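PDB 5LY9: variant surface glycoprotein MITAT 1.1 from Trypanosoma brucei brucei, which forms the dense GPI-anchored coat on the parasite surface and, through expression of antigenically distinct variants, helps the trypanosome evade the host immune response. Local coordinates for the interface of chains A and B. Sequence-based numbering; all coordinates share one arbitrary frame. Chains: chain A/B, Variant surface glycoprotein MITAT 1.1.

Contact 1: the interface of chains A and B. Residues chain A 358, 361-362, 364-365; chain B 57-58, 360-361, 364.
B:Glu58 OE2, a carboxylate oxygen, lies against the partner's side chain, yet the count of hydrogen bonds to chain A gripping it is zero, and the charged groups form no salt bridge. Its neighbours there are methylenes of A:Lys365, with CE 3.5 Å from OE2 and the lysine CD 3.3 Å from the carboxylate carbon, B:Glu58 CD. The two side chains cross at about a right angle, the carboxylate resting against the middle of the lysine chain. A bend at the last torsion (chi4 -81°) swings the ammonium aside, leaving A:Lys365 NZ 4.5 Å from B:Glu58 OE2; the opposite charges, if both present, would attract only at a distance. NZ lies instead beside a methyl of B:Leu364, CD2, at 3.7 Å. That leucine reaches across the lysine chain, its CD1 touching A:Lys365 CG and A:Val361 CG1.

The rest is apolar packing. A:Val361 puts CG1, anti to its backbone N (chi1 172°), on the ring of B:Pro57, 3.9 Å from CG. Its other branch, CG2, crosses obliquely to B:Val361 CG2 at 4.1 Å. The carbonyl oxygen of B:Pro57 sits over the A:Ala358 methyl, O to CB 3.4 Å, with A:Val362 CG2 alongside.

Helix 343-367 of chain A thus lies between the loop carrying B:Pro57 and B:Glu58, just past helix 24-55, and the matching helix 343-366 of chain B, near the C-terminal end of this N-terminal domain.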
# COMPACT_ATOMS: atom_id res chain seq x y z
N ALA A 358 -9.32 35.78 -20.29
CA ALA A 358 -8.28 36.44 -21.09
C ALA A 358 -8.92 37.18 -22.25
O ALA A 358 -8.52 38.32 -22.52
CB ALA A 358 -7.20 35.46 -21.59
N VAL A 361 -10.24 40.62 -21.26
CA VAL A 361 -9.23 41.65 -21.17
C VAL A 361 -8.86 42.20 -22.53
O VAL A 361 -8.83 43.39 -22.72
CB VAL A 361 -7.98 41.17 -20.44
CG1 VAL A 361 -6.86 42.21 -20.53
CG2 VAL A 361 -8.33 40.85 -19.01
N VAL A 362 -8.66 41.33 -23.49
CA VAL A 362 -8.29 41.72 -24.81
C VAL A 362 -9.39 42.63 -25.39
O VAL A 362 -9.06 43.67 -26.02
CB VAL A 362 -8.15 40.50 -25.70
CG1 VAL A 362 -8.06 40.89 -27.16
CG2 VAL A 362 -6.95 39.64 -25.32
N LEU A 364 -11.73 44.36 -23.71
CA LEU A 364 -11.76 45.60 -22.98
C LEU A 364 -10.69 46.51 -23.56
O LEU A 364 -11.01 47.60 -24.04
CB LEU A 364 -11.60 45.42 -21.46
CG LEU A 364 -12.84 44.84 -20.79
CD1 LEU A 364 -12.59 44.38 -19.37
CD2 LEU A 364 -14.00 45.83 -20.83
N LYS A 365 -9.45 46.05 -23.57
CA LYS A 365 -8.34 46.86 -24.02
C LYS A 365 -8.54 47.39 -25.41
O LYS A 365 -8.15 48.52 -25.69
CB LYS A 365 -7.01 46.11 -23.90
CG LYS A 365 -6.63 45.92 -22.45
CD LYS A 365 -5.18 45.58 -22.28
CE LYS A 365 -4.70 46.01 -20.92
NZ LYS A 365 -4.39 47.47 -20.87
N PRO B 57 -2.72 37.99 -20.04
CA PRO B 57 -4.00 37.82 -20.72
C PRO B 57 -4.02 38.15 -22.21
O PRO B 57 -4.85 37.57 -22.93
CB PRO B 57 -4.95 38.73 -19.93
CG PRO B 57 -4.08 39.71 -19.28
CD PRO B 57 -2.82 38.96 -18.93
N GLU B 58 -3.13 39.02 -22.67
CA GLU B 58 -3.09 39.41 -24.08
C GLU B 58 -2.19 38.57 -24.93
O GLU B 58 -1.99 38.83 -26.13
CB GLU B 58 -2.73 40.88 -24.19
CG GLU B 58 -3.66 41.70 -23.37
CD GLU B 58 -3.35 43.16 -23.53
OE1 GLU B 58 -3.73 43.68 -24.62
OE2 GLU B 58 -2.71 43.70 -22.61
N ASN B 360 -7.16 43.98 -12.13
CA ASN B 360 -6.90 44.56 -13.50
C ASN B 360 -8.17 44.82 -14.28
O ASN B 360 -8.35 45.91 -14.89
CB ASN B 360 -5.99 43.62 -14.31
CG ASN B 360 -5.64 44.14 -15.73
OD1 ASN B 360 -5.14 45.26 -15.90
ND2 ASN B 360 -5.86 43.29 -16.74
N VAL B 361 -9.07 43.85 -14.26
CA VAL B 361 -10.32 43.98 -14.94
C VAL B 361 -11.14 45.14 -14.33
O VAL B 361 -11.67 45.97 -15.06
CB VAL B 361 -11.16 42.71 -14.90
CG1 VAL B 361 -12.55 42.97 -15.50
CG2 VAL B 361 -10.50 41.57 -15.63
N LEU B 364 -9.62 48.36 -15.50
CA LEU B 364 -9.91 48.63 -16.92
C LEU B 364 -11.35 49.08 -17.09
O LEU B 364 -11.64 50.01 -17.86
CB LEU B 364 -9.71 47.41 -17.80
CG LEU B 364 -8.29 46.96 -18.11
CD1 LEU B 364 -8.33 45.60 -18.81
CD2 LEU B 364 -7.55 47.93 -18.99

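Contact 2: the interface of chains A and B. Residues chain A 111, 115, 192, 201, 207, 213; chain B 108, 111, 115, 123, 190, 192, 201.
Two symmetry-related hydrogen bonds tie a tyrosine of each chain to the backbone of the other. The amide of B:Leu192 donates to the phenol oxygen of A:Tyr201, N to OH 3.1 Å and fairly straight at 155°. In the twin, A:Leu192 N gives to B:Tyr201 OH at 3.2 Å, bent slightly more (148°). Each amide comes in at the ring edge, in the plane of the phenol.

Water completes the grip. Water 2 lies in the ring plane 2.7 Å from A:Tyr201 OH and passes on to the carbonyl oxygen of B:Leu115, 2.9 Å from that O; water 1 links B:Tyr201 OH to A:Leu115 O in the same way. Each phenol oxygen therefore has an amide and a water as partners. Since the amide uses it as acceptor, its own hydrogen probably points to the water, which would fix the rotation of the hydroxyl.

Among the apolar contacts, the tyrosines meet edge to edge across the dimer axis, A:Tyr201 CD1 to B:Tyr201 CD1 at 3.7 Å, without stacking. CG is anti to the backbone N in both (chi1 167° in A:Tyr201), sending each ring across to the partner. B:Leu115 crosses the A:Tyr201 ring at about a right angle, its CD1 4.0 Å from CZ, while A:Leu207 CD2 packs on B:Leu115 CA. The leucines at 111 meet tip to tip, A:Leu111 CD2 squeezed to 3.2 Å from B:Leu111 CD2, tighter than normal packing. A:Val213 CG1 flanks B:Leu111.

Covalent support comes from the disulfide B:Cys123 SG to B:Cys190 SG, 2.1 Å, which probably steadies the loop leading into 3-10 helix 191-193, which carries B:Leu192. The site joins the two head lobes of the VSG dimer and probably helps hold them together, at the end that faces away from the membrane in the surface coat.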
# COMPACT_ATOMS: atom_id res chain seq x y z
N LEU A 111 0.52 -26.79 9.83
CA LEU A 111 1.39 -27.91 10.09
C LEU A 111 0.81 -28.73 11.28
O LEU A 111 0.71 -29.94 11.19
CB LEU A 111 2.82 -27.42 10.44
CG LEU A 111 3.74 -28.53 10.93
CD1 LEU A 111 3.94 -29.59 9.84
CD2 LEU A 111 5.04 -27.95 11.35
N LEU A 115 -0.45 -32.84 11.28
CA LEU A 115 0.24 -33.90 12.01
C LEU A 115 -0.75 -34.73 12.81
O LEU A 115 -0.70 -34.83 14.02
CB LEU A 115 1.36 -33.32 12.89
CG LEU A 115 2.47 -32.57 12.21
CD1 LEU A 115 3.45 -31.94 13.22
CD2 LEU A 115 3.18 -33.51 11.21
N LEU A 192 5.72 -32.87 18.19
CA LEU A 192 6.36 -31.65 17.67
C LEU A 192 6.49 -30.65 18.80
O LEU A 192 7.40 -29.83 18.80
CB LEU A 192 5.59 -31.04 16.52
CG LEU A 192 6.35 -29.88 15.83
CD1 LEU A 192 7.64 -30.37 15.16
CD2 LEU A 192 5.47 -29.14 14.88
N TYR A 201 9.82 -35.07 19.91
CA TYR A 201 10.18 -35.15 18.52
C TYR A 201 11.53 -35.83 18.23
O TYR A 201 11.56 -36.77 17.46
CB TYR A 201 10.08 -33.76 17.86
CG TYR A 201 10.73 -33.70 16.49
CD1 TYR A 201 10.02 -34.10 15.38
CD2 TYR A 201 12.09 -33.38 16.33
CE1 TYR A 201 10.63 -34.12 14.12
CE2 TYR A 201 12.70 -33.37 15.08
CZ TYR A 201 11.99 -33.78 13.99
OH TYR A 201 12.55 -33.74 12.76
N LEU A 207 16.74 -31.45 21.39
CA LEU A 207 17.13 -30.33 20.56
C LEU A 207 18.24 -29.54 21.26
O LEU A 207 18.22 -29.39 22.48
CB LEU A 207 15.93 -29.46 20.27
CG LEU A 207 14.76 -30.05 19.47
CD1 LEU A 207 13.70 -28.94 19.27
CD2 LEU A 207 15.21 -30.74 18.21
N VAL A 213 8.72 -20.73 17.63
CA VAL A 213 7.83 -20.93 16.47
C VAL A 213 6.69 -19.92 16.56
O VAL A 213 6.62 -19.12 17.50
CB VAL A 213 7.36 -22.38 16.35
CG1 VAL A 213 8.56 -23.31 16.19
CG2 VAL A 213 6.49 -22.79 17.54
N PHE B 108 8.32 -21.92 8.07
CA PHE B 108 8.70 -23.30 7.86
C PHE B 108 10.23 -23.45 7.87
O PHE B 108 10.75 -24.40 8.45
CB PHE B 108 8.08 -23.89 6.61
CG PHE B 108 8.07 -25.38 6.61
CD1 PHE B 108 7.21 -26.07 7.42
CD2 PHE B 108 9.01 -26.06 5.90
CE1 PHE B 108 7.20 -27.46 7.45
CE2 PHE B 108 9.03 -27.45 5.95
CZ PHE B 108 8.12 -28.13 6.73
N LEU B 111 11.40 -23.37 11.35
CA LEU B 111 11.15 -24.63 12.04
C LEU B 111 12.22 -25.69 11.70
O LEU B 111 12.82 -26.36 12.58
CB LEU B 111 9.75 -25.15 11.70
CG LEU B 111 9.49 -26.53 12.28
CD1 LEU B 111 9.60 -26.47 13.82
CD2 LEU B 111 8.11 -27.10 11.92
N LEU B 115 15.02 -27.65 14.31
CA LEU B 115 14.95 -29.06 14.67
C LEU B 115 16.30 -29.72 14.51
O LEU B 115 16.47 -30.69 13.76
CB LEU B 115 13.93 -29.77 13.77
CG LEU B 115 12.51 -29.22 14.06
CD1 LEU B 115 11.55 -29.92 13.10
CD2 LEU B 115 12.00 -29.36 15.47
N CYS B 123 17.87 -30.85 9.95
CA CYS B 123 16.89 -30.75 8.83
C CYS B 123 17.36 -29.88 7.64
O CYS B 123 16.95 -30.14 6.54
CB CYS B 123 15.58 -30.24 9.30
SG CYS B 123 14.64 -31.35 10.34
N CYS B 190 15.89 -36.00 9.57
CA CYS B 190 14.86 -34.98 9.73
C CYS B 190 13.52 -35.70 9.66
O CYS B 190 12.94 -35.88 8.59
CB CYS B 190 14.99 -33.95 8.68
SG CYS B 190 13.76 -32.64 8.93
N LEU B 192 10.60 -34.95 10.62
CA LEU B 192 9.45 -34.12 10.18
C LEU B 192 9.16 -34.36 8.71
O LEU B 192 7.97 -34.26 8.29
CB LEU B 192 9.69 -32.67 10.47
CG LEU B 192 8.45 -31.76 10.31
CD1 LEU B 192 7.37 -32.11 11.30
CD2 LEU B 192 8.84 -30.34 10.51
N TYR B 201 8.13 -39.14 11.58
CA TYR B 201 7.58 -38.35 12.72
C TYR B 201 6.64 -39.07 13.65
O TYR B 201 6.82 -39.00 14.85
CB TYR B 201 7.01 -37.01 12.19
CG TYR B 201 6.20 -36.29 13.21
CD1 TYR B 201 6.80 -35.47 14.17
CD2 TYR B 201 4.84 -36.49 13.30
CE1 TYR B 201 6.07 -34.86 15.16
CE2 TYR B 201 4.09 -35.90 14.29
CZ TYR B 201 4.66 -35.07 15.20
OH TYR B 201 3.90 -34.48 16.14
O HOH W 1 1.34 -35.37 16.14
O HOH W 2 15.19 -33.20 12.95

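Contact 1 and contact 2 belong to one two-fold interface but lie about 82 Å apart, measured between the centres of their C-alpha atoms, near opposite ends of the elongated dimer. They share no residue and no helix: contact 1 uses helix 343-367 and the loop after helix 24-55, contact 2 the end of helix 62-114 with the loops, 3-10 helix 191-193 and strand 211-213 beyond it. The long helices span the distance between them. The polar end and the packed end would hold the pair in different ways, and pairing at both should keep the two subunits aligned along the rod that shields the cell surface.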